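Hypothetical protein (Ralstonia eutropha, PDB 2OPK) is of unknown function but belongs to the cupin family and has been proposed, without proof, to be a mannose-6-phosphate isomerase. Local coordinates at residues B[46-51]-B[65-70]; B[7-12]-B[33-38]; B[13-18]-B[99-104]; B[18-23]-B[39-44]. All coordinates share one frame; numbering follows the deposited sequence.

Contact 1 (B[46-51]-B[65-70])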
loop_
_atom_site.group_PDB
_atom_site.type_symbol
_atom_site.label_atom_id
_atom_site.label_comp_id
_atom_site.label_asym_id
_atom_site.label_seq_id
_atom_site.Cartn_x
_atom_site.Cartn_y
_atom_site.Cartn_z
ATOM N N GLY B 46 9.199 22.189 -14.923
ATOM C CA GLY B 46 10.503 22.301 -14.304
ATOM C C GLY B 46 10.685 21.506 -13.012
ATOM O O GLY B 46 11.831 21.261 -12.624
ATOM N N PHE B 47 9.583 21.086 -12.365
ATOM C CA PHE B 47 9.644 20.451 -11.044
ATOM C C PHE B 47 9.967 18.971 -11.090
ATOM O O PHE B 47 9.333 18.196 -11.813
ATOM C CB PHE B 47 8.337 20.642 -10.261
ATOM C CG PHE B 47 8.351 19.977 -8.886
ATOM C CD1 PHE B 47 8.899 20.637 -7.780
ATOM C CD2 PHE B 47 7.848 18.691 -8.710
ATOM C CE1 PHE B 47 8.956 20.039 -6.528
ATOM C CE2 PHE B 47 7.895 18.080 -7.449
ATOM C CZ PHE B 47 8.443 18.766 -6.353
ATOM N N TRP B 48 10.933 18.585 -10.269
ATOM C CA TRP B 48 11.288 17.210 -10.069
ATOM C C TRP B 48 11.373 16.947 -8.565
ATOM O O TRP B 48 11.880 17.795 -7.806
ATOM C CB TRP B 48 12.632 16.899 -10.716
ATOM C CG TRP B 48 12.595 16.919 -12.226
ATOM C CD1 TRP B 48 12.807 18.003 -13.035
ATOM C CD2 TRP B 48 12.329 15.818 -13.097
ATOM N NE1 TRP B 48 12.661 17.649 -14.342
ATOM C CE2 TRP B 48 12.385 16.310 -14.416
ATOM C CE3 TRP B 48 12.057 14.467 -12.896
ATOM C CZ2 TRP B 48 12.187 15.487 -15.539
ATOM C CZ3 TRP B 48 11.852 13.652 -14.016
ATOM C CH2 TRP B 48 11.931 14.162 -15.313
ATOM N N TYR B 49 10.846 15.801 -8.121
ATOM C CA TYR B 49 11.044 15.395 -6.749
ATOM C C TYR B 49 12.470 14.826 -6.686
ATOM O O TYR B 49 12.974 14.258 -7.661
ATOM C CB TYR B 49 10.065 14.311 -6.296
ATOM C CG TYR B 49 8.622 14.712 -6.163
ATOM C CD1 TYR B 49 8.180 15.505 -5.090
ATOM C CD2 TYR B 49 7.686 14.256 -7.069
ATOM C CE1 TYR B 49 6.838 15.853 -4.964
ATOM C CE2 TYR B 49 6.339 14.590 -6.951
ATOM C CZ TYR B 49 5.911 15.392 -5.908
ATOM O OH TYR B 49 4.564 15.716 -5.848
ATOM N N ASP B 50 13.090 14.970 -5.518
ATOM C CA ASP B 50 14.415 14.413 -5.238
ATOM C C ASP B 50 14.528 14.262 -3.716
ATOM O O ASP B 50 14.580 15.260 -3.003
ATOM C CB ASP B 50 15.477 15.364 -5.778
ATOM C CG ASP B 50 16.879 14.852 -5.575
ATOM O OD1 ASP B 50 17.067 13.842 -4.890
ATOM O OD2 ASP B 50 17.800 15.482 -6.098
ATOM N N SER B 51 14.524 13.037 -3.212
ATOM C CA SER B 51 14.452 12.807 -1.750
ATOM C C SER B 51 15.610 11.968 -1.248
ATOM O O SER B 51 16.083 11.105 -1.969
ATOM C CB SER B 51 13.116 12.114 -1.396
ATOM O OG SER B 51 13.087 11.605 -0.060
ATOM N N GLY B 65 0.284 9.219 -14.779
ATOM C CA GLY B 65 1.534 8.995 -15.455
ATOM C C GLY B 65 2.615 9.600 -14.581
ATOM O O GLY B 65 2.403 10.650 -13.992
ATOM N N ILE B 66 3.733 8.890 -14.457
ATOM C CA ILE B 66 4.901 9.330 -13.737
ATOM C C ILE B 66 6.122 9.150 -14.611
ATOM O O ILE B 66 6.285 8.106 -15.221
ATOM C CB ILE B 66 5.135 8.516 -12.457
ATOM C CG1 ILE B 66 4.083 8.877 -11.415
ATOM C CG2 ILE B 66 6.549 8.785 -11.876
ATOM C CD1 ILE B 66 4.384 8.403 -10.010
ATOM N N GLU B 67 6.989 10.146 -14.615
ATOM C CA GLU B 67 8.269 10.086 -15.297
ATOM C C GLU B 67 9.458 10.057 -14.326
ATOM O O GLU B 67 9.593 10.942 -13.466
ATOM C CB GLU B 67 8.440 11.316 -16.184
ATOM C CG GLU B 67 9.630 11.194 -17.120
ATOM C CD GLU B 67 9.764 12.381 -18.062
ATOM O OE1 GLU B 67 8.775 13.124 -18.281
ATOM O OE2 GLU B 67 10.887 12.567 -18.572
ATOM N N CYS B 68 10.320 9.060 -14.479
ATOM C CA CYS B 68 11.569 9.003 -13.740
ATOM C C CYS B 68 12.640 9.535 -14.655
ATOM O O CYS B 68 12.641 9.229 -15.838
ATOM C CB CYS B 68 11.908 7.587 -13.354
ATOM S SG CYS B 68 10.812 6.933 -12.161
ATOM N N GLU B 69 13.539 10.347 -14.120
ATOM C CA GLU B 69 14.604 10.952 -14.926
ATOM C C GLU B 69 15.464 9.868 -15.563
ATOM O O GLU B 69 15.752 8.834 -14.943
ATOM C CB GLU B 69 15.475 11.856 -14.064
ATOM C CG GLU B 69 16.266 12.867 -14.869
ATOM C CD GLU B 69 16.833 13.960 -13.985
ATOM O OE1 GLU B 69 17.542 13.596 -13.012
ATOM O OE2 GLU B 69 16.549 15.156 -14.265
ATOM N N GLY B 70 15.853 10.090 -16.811
ATOM C CA GLY B 70 16.577 9.057 -17.576
ATOM C C GLY B 70 15.674 8.100 -18.367
ATOM O O GLY B 70 16.158 7.355 -19.227
#
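Trp48 brings the outer corner of its indole, CZ3 and CH2, to the end of strand 64-68, joining a loop of this cupin beta-sandwich to the central strand of its three-stranded sheet. The touching atoms are few. CZ3 lies 3.6 Å from the carbonyl O of Glu67 and 3.7 Å from the backbone N of Glu69, so this corner of the ring rests on the main chain where the strand ends. Trp48 has CG anti to its own carbonyl carbon (chi1 -69°), which carries the indole off the 46-51 backbone and across to the strand.

The two glutamates meet the ring differently. Glu67 starts with CG opposite the backbone N (chi1 -169°) and runs on extended, bringing OE2 to the ring edge, in the indole plane and 3.8 Å from CH2; the carboxylate stands almost perpendicular to the ring, the planes 84° apart. Glu69, also extended, passes its CB 4.0 Å from CZ3 and holds OE2 over one indole face. That carboxylate is engaged in a salt bridge with Arg90, which also makes a cation-pi contact with Trp48, so ring, cation and anion form one cluster. No hydrogen bond joins the two segments. Within the loop, Phe47 and Tyr49, either side of Trp48 in sequence, also meet: Phe47 CE2 sits 3.4 Å above the plane of the Tyr49 ring, over its centre.

Contact 2 (B[7-12]-B[33-38])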
loop_
_atom_site.group_PDB
_atom_site.type_symbol
_atom_site.label_atom_id
_atom_site.label_comp_id
_atom_site.label_asym_id
_atom_site.label_seq_id
_atom_site.Cartn_x
_atom_site.Cartn_y
_atom_site.Cartn_z
ATOM N N GLY B 7 -8.979 2.207 8.778
ATOM C CA GLY B 7 -9.549 3.203 7.903
ATOM C C GLY B 7 -9.848 2.587 6.555
ATOM O O GLY B 7 -9.684 1.376 6.353
ATOM N N ASN B 8 -10.340 3.433 5.663
ATOM C CA ASN B 8 -10.560 3.060 4.292
ATOM C C ASN B 8 -9.953 4.156 3.450
ATOM O O ASN B 8 -10.219 5.342 3.691
ATOM C CB ASN B 8 -12.037 2.867 3.968
ATOM C CG ASN B 8 -12.243 2.320 2.574
ATOM O OD1 ASN B 8 -12.182 3.056 1.589
ATOM N ND2 ASN B 8 -12.473 1.019 2.481
ATOM N N LEU B 9 -9.128 3.749 2.482
ATOM C CA LEU B 9 -8.402 4.675 1.608
ATOM C C LEU B 9 -9.314 5.496 0.691
ATOM O O LEU B 9 -8.929 6.568 0.253
ATOM C CB LEU B 9 -7.410 3.906 0.757
ATOM C CG LEU B 9 -6.026 4.515 0.712
ATOM C CD1 LEU B 9 -5.339 4.506 2.090
ATOM C CD2 LEU B 9 -5.201 3.736 -0.281
ATOM N N PHE B 10 -10.523 5.010 0.422
ATOM C CA PHE B 10 -11.492 5.715 -0.453
ATOM C C PHE B 10 -12.560 6.567 0.274
ATOM O O PHE B 10 -13.376 7.211 -0.370
ATOM C CB PHE B 10 -12.170 4.717 -1.388
ATOM C CG PHE B 10 -11.205 3.770 -2.041
ATOM C CD1 PHE B 10 -10.192 4.247 -2.854
ATOM C CD2 PHE B 10 -11.309 2.401 -1.832
ATOM C CE1 PHE B 10 -9.290 3.383 -3.431
ATOM C CE2 PHE B 10 -10.425 1.523 -2.433
ATOM C CZ PHE B 10 -9.409 2.021 -3.221
ATOM N N ALA B 11 -12.505 6.595 1.599
ATOM C CA ALA B 11 -13.437 7.330 2.452
ATOM C C ALA B 11 -12.967 8.765 2.612
ATOM O O ALA B 11 -11.783 9.005 2.619
ATOM C CB ALA B 11 -13.517 6.632 3.878
ATOM N N ASP B 12 -13.894 9.714 2.718
ATOM C CA ASP B 12 -13.564 11.124 2.955
ATOM C C ASP B 12 -12.577 11.686 1.936
ATOM O O ASP B 12 -11.631 12.379 2.310
ATOM C CB ASP B 12 -13.002 11.324 4.379
ATOM C CG ASP B 12 -13.896 10.703 5.450
ATOM O OD1 ASP B 12 -15.127 10.912 5.363
ATOM O OD2 ASP B 12 -13.376 10.032 6.388
ATOM N N ILE B 33 3.793 6.267 6.014
ATOM C CA ILE B 33 2.795 5.737 5.101
ATOM C C ILE B 33 1.735 6.806 5.001
ATOM O O ILE B 33 1.254 7.309 6.027
ATOM C CB ILE B 33 2.151 4.440 5.625
ATOM C CG1 ILE B 33 3.224 3.378 5.901
ATOM C CG2 ILE B 33 1.158 3.862 4.610
ATOM C CD1 ILE B 33 2.623 2.066 6.540
ATOM N N GLU B 34 1.361 7.147 3.775
ATOM C CA GLU B 34 0.393 8.201 3.554
ATOM C C GLU B 34 -0.479 7.940 2.341
ATOM O O GLU B 34 -0.095 7.253 1.397
ATOM C CB GLU B 34 1.097 9.556 3.370
ATOM C CG GLU B 34 1.893 9.664 2.081
ATOM C CD GLU B 34 2.668 10.956 1.942
ATOM O OE1 GLU B 34 2.390 11.925 2.704
ATOM O OE2 GLU B 34 3.562 10.976 1.042
ATOM N N ARG B 35 -1.649 8.557 2.389
ATOM C CA ARG B 35 -2.594 8.617 1.275
ATOM C C ARG B 35 -2.399 9.983 0.561
ATOM O O ARG B 35 -2.181 11.001 1.226
ATOM C CB ARG B 35 -3.974 8.561 1.882
ATOM C CG ARG B 35 -5.042 8.620 0.972
ATOM C CD ARG B 35 -6.342 8.413 1.691
ATOM N NE ARG B 35 -6.942 9.576 2.346
ATOM C CZ ARG B 35 -8.272 9.711 2.466
ATOM N NH1 ARG B 35 -9.072 8.790 1.958
ATOM N NH2 ARG B 35 -8.839 10.730 3.069
ATOM N N ILE B 36 -2.432 9.974 -0.768
ATOM C CA ILE B 36 -2.360 11.185 -1.588
ATOM C C ILE B 36 -3.633 11.210 -2.409
ATOM O O ILE B 36 -4.055 10.168 -2.956
ATOM C CB ILE B 36 -1.186 11.206 -2.574
ATOM C CG1 ILE B 36 0.118 10.846 -1.866
ATOM C CG2 ILE B 36 -1.106 12.607 -3.308
ATOM C CD1 ILE B 36 1.387 10.628 -2.792
ATOM N N ILE B 37 -4.280 12.377 -2.458
ATOM C CA ILE B 37 -5.501 12.558 -3.227
ATOM C C ILE B 37 -5.245 13.608 -4.303
ATOM O O ILE B 37 -5.000 14.804 -3.994
ATOM C CB ILE B 37 -6.687 13.017 -2.342
ATOM C CG1 ILE B 37 -6.841 12.117 -1.100
ATOM C CG2 ILE B 37 -7.982 13.067 -3.145
ATOM C CD1 ILE B 37 -7.193 10.683 -1.401
ATOM N N SER B 38 -5.281 13.159 -5.558
ATOM C CA SER B 38 -5.142 14.021 -6.710
ATOM C C SER B 38 -6.497 14.192 -7.328
ATOM O O SER B 38 -7.379 13.325 -7.231
ATOM C CB SER B 38 -4.208 13.406 -7.746
ATOM O OG SER B 38 -2.933 13.115 -7.202
#
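Arg35 reaches from strand 31-38 of the larger cupin sheet to the type I beta turn Asn8-Ala11, where its guanidinium grips backbone carbonyls. The tight part centres on NH1, which donates to Leu9 O and to Ala11 O, each at 2.8 Å. Both acceptors lie close to the guanidinium plane, but they are used differently: the bond to Ala11 O is nearly straight (166° at the hydrogen) and lies in that carbonyl's plane, whereas NH1 stands above the plane of the Leu9 carbonyl. A bend at chi3 (83°) turns the otherwise extended Arg35 chain so that the planar group meets the turn. Its aliphatic part is packed as well, with CD 4.0 Å from Leu9 CG as the two side chains run past each other in opposite directions.

Toward the exposed residue Asp12 the fit slackens. NH2 makes only weak bonds here, to Ala11 O and to Asp12 O, the latter at 3.3 Å and bent; its stronger partner is Gln23. The Asp12 carboxylate forms no salt bridge with Arg35, its OD2 remaining 5.7 Å from NH2. Asn8 ND2 donates to Asp81 of the second subunit, while its OD1 braces the turn as an Asx turn, accepting from Phe10 N at 2.8 Å.

Contact 3 (B[13-18]-B[99-104])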
loop_
_atom_site.group_PDB
_atom_site.type_symbol
_atom_site.label_atom_id
_atom_site.label_comp_id
_atom_site.label_asym_id
_atom_site.label_seq_id
_atom_site.Cartn_x
_atom_site.Cartn_y
_atom_site.Cartn_z
ATOM N N VAL B 13 -12.843 11.428 0.657
ATOM C CA VAL B 13 -11.997 11.865 -0.446
ATOM C C VAL B 13 -12.653 13.089 -1.119
ATOM O O VAL B 13 -13.684 12.941 -1.784
ATOM C CB VAL B 13 -11.847 10.741 -1.497
ATOM C CG1 VAL B 13 -11.222 11.272 -2.791
ATOM C CG2 VAL B 13 -11.066 9.582 -0.935
ATOM N N PRO B 14 -12.053 14.294 -0.970
ATOM C CA PRO B 14 -12.609 15.482 -1.636
ATOM C C PRO B 14 -12.485 15.438 -3.147
ATOM O O PRO B 14 -11.376 15.305 -3.660
ATOM C CB PRO B 14 -11.757 16.629 -1.086
ATOM C CG PRO B 14 -11.077 16.098 0.125
ATOM C CD PRO B 14 -10.858 14.642 -0.184
ATOM N N VAL B 15 -13.608 15.527 -3.841
ATOM C CA VAL B 15 -13.653 15.517 -5.308
ATOM C C VAL B 15 -13.533 16.957 -5.802
ATOM O O VAL B 15 -14.274 17.818 -5.362
ATOM C CB VAL B 15 -14.990 14.940 -5.808
ATOM C CG1 VAL B 15 -15.072 15.029 -7.299
ATOM C CG2 VAL B 15 -15.152 13.485 -5.352
ATOM N N GLY B 16 -12.599 17.231 -6.697
ATOM C CA GLY B 16 -12.379 18.586 -7.171
ATOM C C GLY B 16 -11.544 19.532 -6.315
ATOM O O GLY B 16 -11.506 20.727 -6.615
ATOM N N ALA B 17 -10.843 19.057 -5.281
ATOM C CA ALA B 17 -9.972 19.972 -4.512
ATOM C C ALA B 17 -8.935 20.576 -5.480
ATOM O O ALA B 17 -8.352 19.837 -6.250
ATOM C CB ALA B 17 -9.276 19.234 -3.390
ATOM N N PRO B 18 -8.690 21.909 -5.452
ATOM C CA PRO B 18 -7.752 22.466 -6.437
ATOM C C PRO B 18 -6.333 21.969 -6.350
ATOM O O PRO B 18 -5.654 21.907 -7.387
ATOM C CB PRO B 18 -7.744 23.967 -6.110
ATOM C CG PRO B 18 -8.993 24.176 -5.434
ATOM C CD PRO B 18 -9.217 22.979 -4.594
ATOM N N GLY B 99 -11.028 12.908 -14.771
ATOM C CA GLY B 99 -12.427 12.631 -14.580
ATOM C C GLY B 99 -12.829 12.214 -13.202
ATOM O O GLY B 99 -14.008 12.244 -12.889
ATOM N N GLU B 100 -11.871 11.793 -12.384
ATOM C CA GLU B 100 -12.172 11.386 -11.023
ATOM C C GLU B 100 -10.950 11.535 -10.150
ATOM O O GLU B 100 -9.817 11.717 -10.655
ATOM C CB GLU B 100 -12.624 9.941 -10.978
ATOM C CG GLU B 100 -11.590 8.925 -11.465
ATOM C CD GLU B 100 -12.108 7.480 -11.385
ATOM O OE1 GLU B 100 -12.694 7.116 -10.349
ATOM O OE2 GLU B 100 -11.899 6.709 -12.327
ATOM N N PRO B 101 -11.173 11.505 -8.821
ATOM C CA PRO B 101 -9.978 11.487 -7.969
ATOM C C PRO B 101 -9.025 10.318 -8.221
ATOM O O PRO B 101 -9.444 9.215 -8.572
ATOM C CB PRO B 101 -10.552 11.425 -6.528
ATOM C CG PRO B 101 -11.903 11.922 -6.615
ATOM C CD PRO B 101 -12.418 11.564 -8.022
ATOM N N THR B 102 -7.740 10.594 -8.059
ATOM C CA THR B 102 -6.711 9.598 -8.092
ATOM C C THR B 102 -6.208 9.502 -6.643
ATOM O O THR B 102 -5.699 10.485 -6.083
ATOM C CB THR B 102 -5.586 9.960 -9.063
ATOM O OG1 THR B 102 -6.090 9.977 -10.397
ATOM C CG2 THR B 102 -4.469 8.938 -9.006
ATOM N N VAL B 103 -6.419 8.341 -6.033
ATOM C CA VAL B 103 -5.944 8.081 -4.673
ATOM C C VAL B 103 -4.731 7.182 -4.737
ATOM O O VAL B 103 -4.769 6.123 -5.385
ATOM C CB VAL B 103 -7.044 7.387 -3.786
ATOM C CG1 VAL B 103 -6.506 7.122 -2.387
ATOM C CG2 VAL B 103 -8.322 8.239 -3.753
ATOM N N TRP B 104 -3.668 7.595 -4.055
ATOM C CA TRP B 104 -2.393 6.870 -4.024
ATOM C C TRP B 104 -2.076 6.435 -2.614
ATOM O O TRP B 104 -2.561 7.029 -1.653
ATOM C CB TRP B 104 -1.233 7.755 -4.393
ATOM C CG TRP B 104 -1.352 8.650 -5.597
ATOM C CD1 TRP B 104 -2.153 9.720 -5.733
ATOM C CD2 TRP B 104 -0.586 8.558 -6.808
ATOM N NE1 TRP B 104 -1.948 10.315 -6.954
ATOM C CE2 TRP B 104 -0.996 9.614 -7.640
ATOM C CE3 TRP B 104 0.392 7.673 -7.273
ATOM C CZ2 TRP B 104 -0.435 9.832 -8.904
ATOM C CZ3 TRP B 104 0.961 7.885 -8.514
ATOM C CH2 TRP B 104 0.539 8.944 -9.327
#
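Val13 and Val15 pack against Pro101 in a wholly apolar contact between the loop 13-18 and the start of strand 102-109. The proline contacts come first. Pro101 offers the CB-CG side of its ring: CB lies 3.8 Å from Val13 CG1, and CG lies 3.8 Å from Val15 CG2. Both valines cross the ring at a slant. Though they hold nearly the same chi1 (168° and 176°), they offer different methyls: Val13 the branch anti to its backbone N, Val15 the one anti to its carbonyl carbon; the difference lies in how the loop backbone places them. Pro101 CG also lies 3.9 Å from Val13 CG1, so it touches both valines.

A second kind of packing joins valine to valine. Val13 and Val103 reach toward each other tip to tip, with their CG2 methyls 4.2 Å apart, a more relaxed distance than those at the proline. Val103 is buried, and both valines also touch Ile37, so this end of the contact leads into the interior.

Polar bonds are absent between the segments, but the loop is held nearby by Asn39, whose side-chain amide accepts from Gly16 N and donates to Pro14 O. The result is a small hydrophobic seam closing the N-terminal loop over strands 31-38 and 102-109, adjacent members of the larger antiparallel sheet in the cupin beta-sandwich.

Contact 4 (B[18-23]-B[39-44])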
loop_
_atom_site.group_PDB
_atom_site.type_symbol
_atom_site.label_atom_id
_atom_site.label_comp_id
_atom_site.label_asym_id
_atom_site.label_seq_id
_atom_site.Cartn_x
_atom_site.Cartn_y
_atom_site.Cartn_z
ATOM N N PRO B 18 -8.690 21.909 -5.452
ATOM C CA PRO B 18 -7.752 22.466 -6.437
ATOM C C PRO B 18 -6.333 21.969 -6.350
ATOM O O PRO B 18 -5.654 21.907 -7.387
ATOM C CB PRO B 18 -7.744 23.967 -6.110
ATOM C CG PRO B 18 -8.993 24.176 -5.434
ATOM C CD PRO B 18 -9.217 22.979 -4.594
ATOM N N ASP B 19 -5.867 21.620 -5.137
ATOM C CA ASP B 19 -4.518 21.091 -4.953
ATOM C C ASP B 19 -4.496 19.691 -4.362
ATOM O O ASP B 19 -5.469 19.271 -3.722
ATOM C CB ASP B 19 -3.718 22.034 -4.082
ATOM C CG ASP B 19 -3.533 23.380 -4.751
ATOM O OD1 ASP B 19 -2.940 23.418 -5.834
ATOM O OD2 ASP B 19 -4.015 24.385 -4.214
ATOM N N GLU B 20 -3.385 18.980 -4.582
ATOM C CA GLU B 20 -3.210 17.631 -4.023
ATOM C C GLU B 20 -3.222 17.682 -2.521
ATOM O O GLU B 20 -2.756 18.663 -1.931
ATOM C CB GLU B 20 -1.894 16.953 -4.437
ATOM C CG GLU B 20 -1.899 16.453 -5.818
ATOM C CD GLU B 20 -0.739 15.521 -6.118
ATOM O OE1 GLU B 20 0.326 15.624 -5.469
ATOM O OE2 GLU B 20 -0.906 14.723 -7.059
ATOM N N ILE B 21 -3.781 16.627 -1.928
ATOM C CA ILE B 21 -3.911 16.475 -0.487
ATOM C C ILE B 21 -3.106 15.278 -0.028
ATOM O O ILE B 21 -3.157 14.209 -0.647
ATOM C CB ILE B 21 -5.429 16.317 -0.125
ATOM C CG1 ILE B 21 -6.112 17.674 -0.270
ATOM C CG2 ILE B 21 -5.633 15.735 1.239
ATOM C CD1 ILE B 21 -7.605 17.612 -0.395
ATOM N N PHE B 22 -2.373 15.462 1.074
ATOM C CA PHE B 22 -1.619 14.413 1.691
ATOM C C PHE B 22 -2.100 14.198 3.109
ATOM O O PHE B 22 -2.322 15.170 3.850
ATOM C CB PHE B 22 -0.133 14.775 1.716
ATOM C CG PHE B 22 0.477 14.895 0.352
ATOM C CD1 PHE B 22 0.242 16.007 -0.429
ATOM C CD2 PHE B 22 1.340 13.916 -0.135
ATOM C CE1 PHE B 22 0.824 16.140 -1.689
ATOM C CE2 PHE B 22 1.878 14.024 -1.433
ATOM C CZ PHE B 22 1.638 15.129 -2.187
ATOM N N GLN B 23 -2.246 12.930 3.485
ATOM C CA GLN B 23 -2.705 12.540 4.823
ATOM C C GLN B 23 -1.930 11.334 5.306
ATOM O O GLN B 23 -2.030 10.262 4.712
ATOM C CB GLN B 23 -4.200 12.228 4.828
ATOM C CG GLN B 23 -5.011 13.468 4.557
ATOM C CD GLN B 23 -6.487 13.250 4.638
ATOM O OE1 GLN B 23 -7.012 12.511 3.855
ATOM N NE2 GLN B 23 -7.170 13.940 5.555
ATOM N N ASN B 39 -6.656 15.333 -7.970
ATOM C CA ASN B 39 -7.860 15.648 -8.740
ATOM C C ASN B 39 -7.412 16.339 -10.017
ATOM O O ASN B 39 -7.758 17.501 -10.256
ATOM C CB ASN B 39 -8.797 16.565 -7.956
ATOM C CG ASN B 39 -9.632 15.813 -6.962
ATOM O OD1 ASN B 39 -10.617 15.177 -7.339
ATOM N ND2 ASN B 39 -9.253 15.896 -5.672
ATOM N N GLY B 40 -6.596 15.635 -10.805
ATOM C CA GLY B 40 -6.178 16.140 -12.106
ATOM C C GLY B 40 -4.931 16.985 -12.164
ATOM O O GLY B 40 -4.537 17.412 -13.249
ATOM N N GLN B 41 -4.260 17.168 -11.040
ATOM C CA GLN B 41 -3.021 17.955 -11.025
ATOM C C GLN B 41 -1.853 17.149 -11.564
ATOM O O GLN B 41 -1.872 15.908 -11.533
ATOM C CB GLN B 41 -2.643 18.455 -9.609
ATOM C CG GLN B 41 -3.763 19.212 -8.902
ATOM C CD GLN B 41 -4.668 18.298 -8.078
ATOM O OE1 GLN B 41 -4.497 17.090 -8.102
ATOM N NE2 GLN B 41 -5.659 18.867 -7.396
ATOM N N ALA B 42 -0.837 17.876 -12.043
ATOM C CA ALA B 42 0.420 17.308 -12.461
ATOM C C ALA B 42 1.555 18.128 -11.840
ATOM O O ALA B 42 1.352 19.244 -11.444
ATOM C CB ALA B 42 0.511 17.346 -13.983
ATOM N N SER B 43 2.754 17.570 -11.753
ATOM C CA SER B 43 3.915 18.327 -11.295
ATOM C C SER B 43 4.103 19.592 -12.163
ATOM O O SER B 43 3.969 19.531 -13.381
ATOM C CB SER B 43 5.169 17.466 -11.362
ATOM O OG SER B 43 5.077 16.404 -10.455
ATOM N N PRO B 44 4.352 20.755 -11.536
ATOM C CA PRO B 44 4.534 21.954 -12.370
ATOM C C PRO B 44 5.729 21.860 -13.299
ATOM O O PRO B 44 6.650 21.089 -13.053
ATOM C CB PRO B 44 4.773 23.078 -11.352
ATOM C CG PRO B 44 5.030 22.424 -10.034
ATOM C CD PRO B 44 4.466 21.037 -10.088
HETATM O O HOH W 1 -6.647 16.987 -4.684
HETATM O O HOH W 2 0.215 15.410 -9.383
#
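Pro18 O receives a hydrogen bond from Gln41 NE2 at 3.0 Å, the one direct hydrogen bond between these segments. It is nearly straight at the hydrogen (171°), yet the donor stands well above the carbonyl plane; Pro18 O itself lies near the plane of the Gln41 amide. The bend in Gln41 at chi2 (90°) folds the amide back, so that OE1 also accepts from Asn39 N at 2.8 Å within its own loop. One amide thus serves both segments, and its two bonds restrict its rotation.

At Asp19 the link passes through water. Water 1 donates to Asp19 O at 2.7 Å and accepts from Asn39 ND2, with a weak third bond from Gln41 NE2.

Glu20 then runs alongside Gln41 in the opposite direction. Its CG approaches Gln41 OE1 to 3.5 Å, while the carboxylate plane is turned 76° from the amide plane. Farther out, OE2 accepts from water 2 at 2.7 Å, and this water donates a weak bond to Gln41 O; Ser38 OG gives OE2 a protein partner.

From Ile21 the chain enters strand 21-28, outermost in the larger sheet within this chain, and pairs with strand 31-38. The Glu20 side chain and a bound unidentified molecule, probably from the crystallisation liquor, are about 3 Å apart at their nearest atoms. The contact ties one strand's lead-in to the loop leaving its neighbour, a water-assisted junction at the cupin beta-sandwich rim.

Overall arrangement
Contacts 2, 3 and 4 cluster around strand 31-38 and its neighbours, whereas contact 1 lies across the chain's centre from contact 2, their centres about 22 Å apart. Contacts 3 and 4 are closest, centres about 8 Å apart; they share Pro18. Contacts 2 and 3 meet through sheet pairing, with Ser38 N 2.8 Å from Thr102 O, and contacts 2 and 4 through Ser38 OG, 2.6 Å from Glu20 OE2. Contact 1 touches contact 3 where Ile66 CD1 lies 3.8 Å from Trp104 CZ3. It approaches contact 4 with Tyr49 OH 4.3 Å from Glu20 OE1. Glu20 also neighbours the unidentified molecule, probably from the crystallisation liquor, which may mark a pocket.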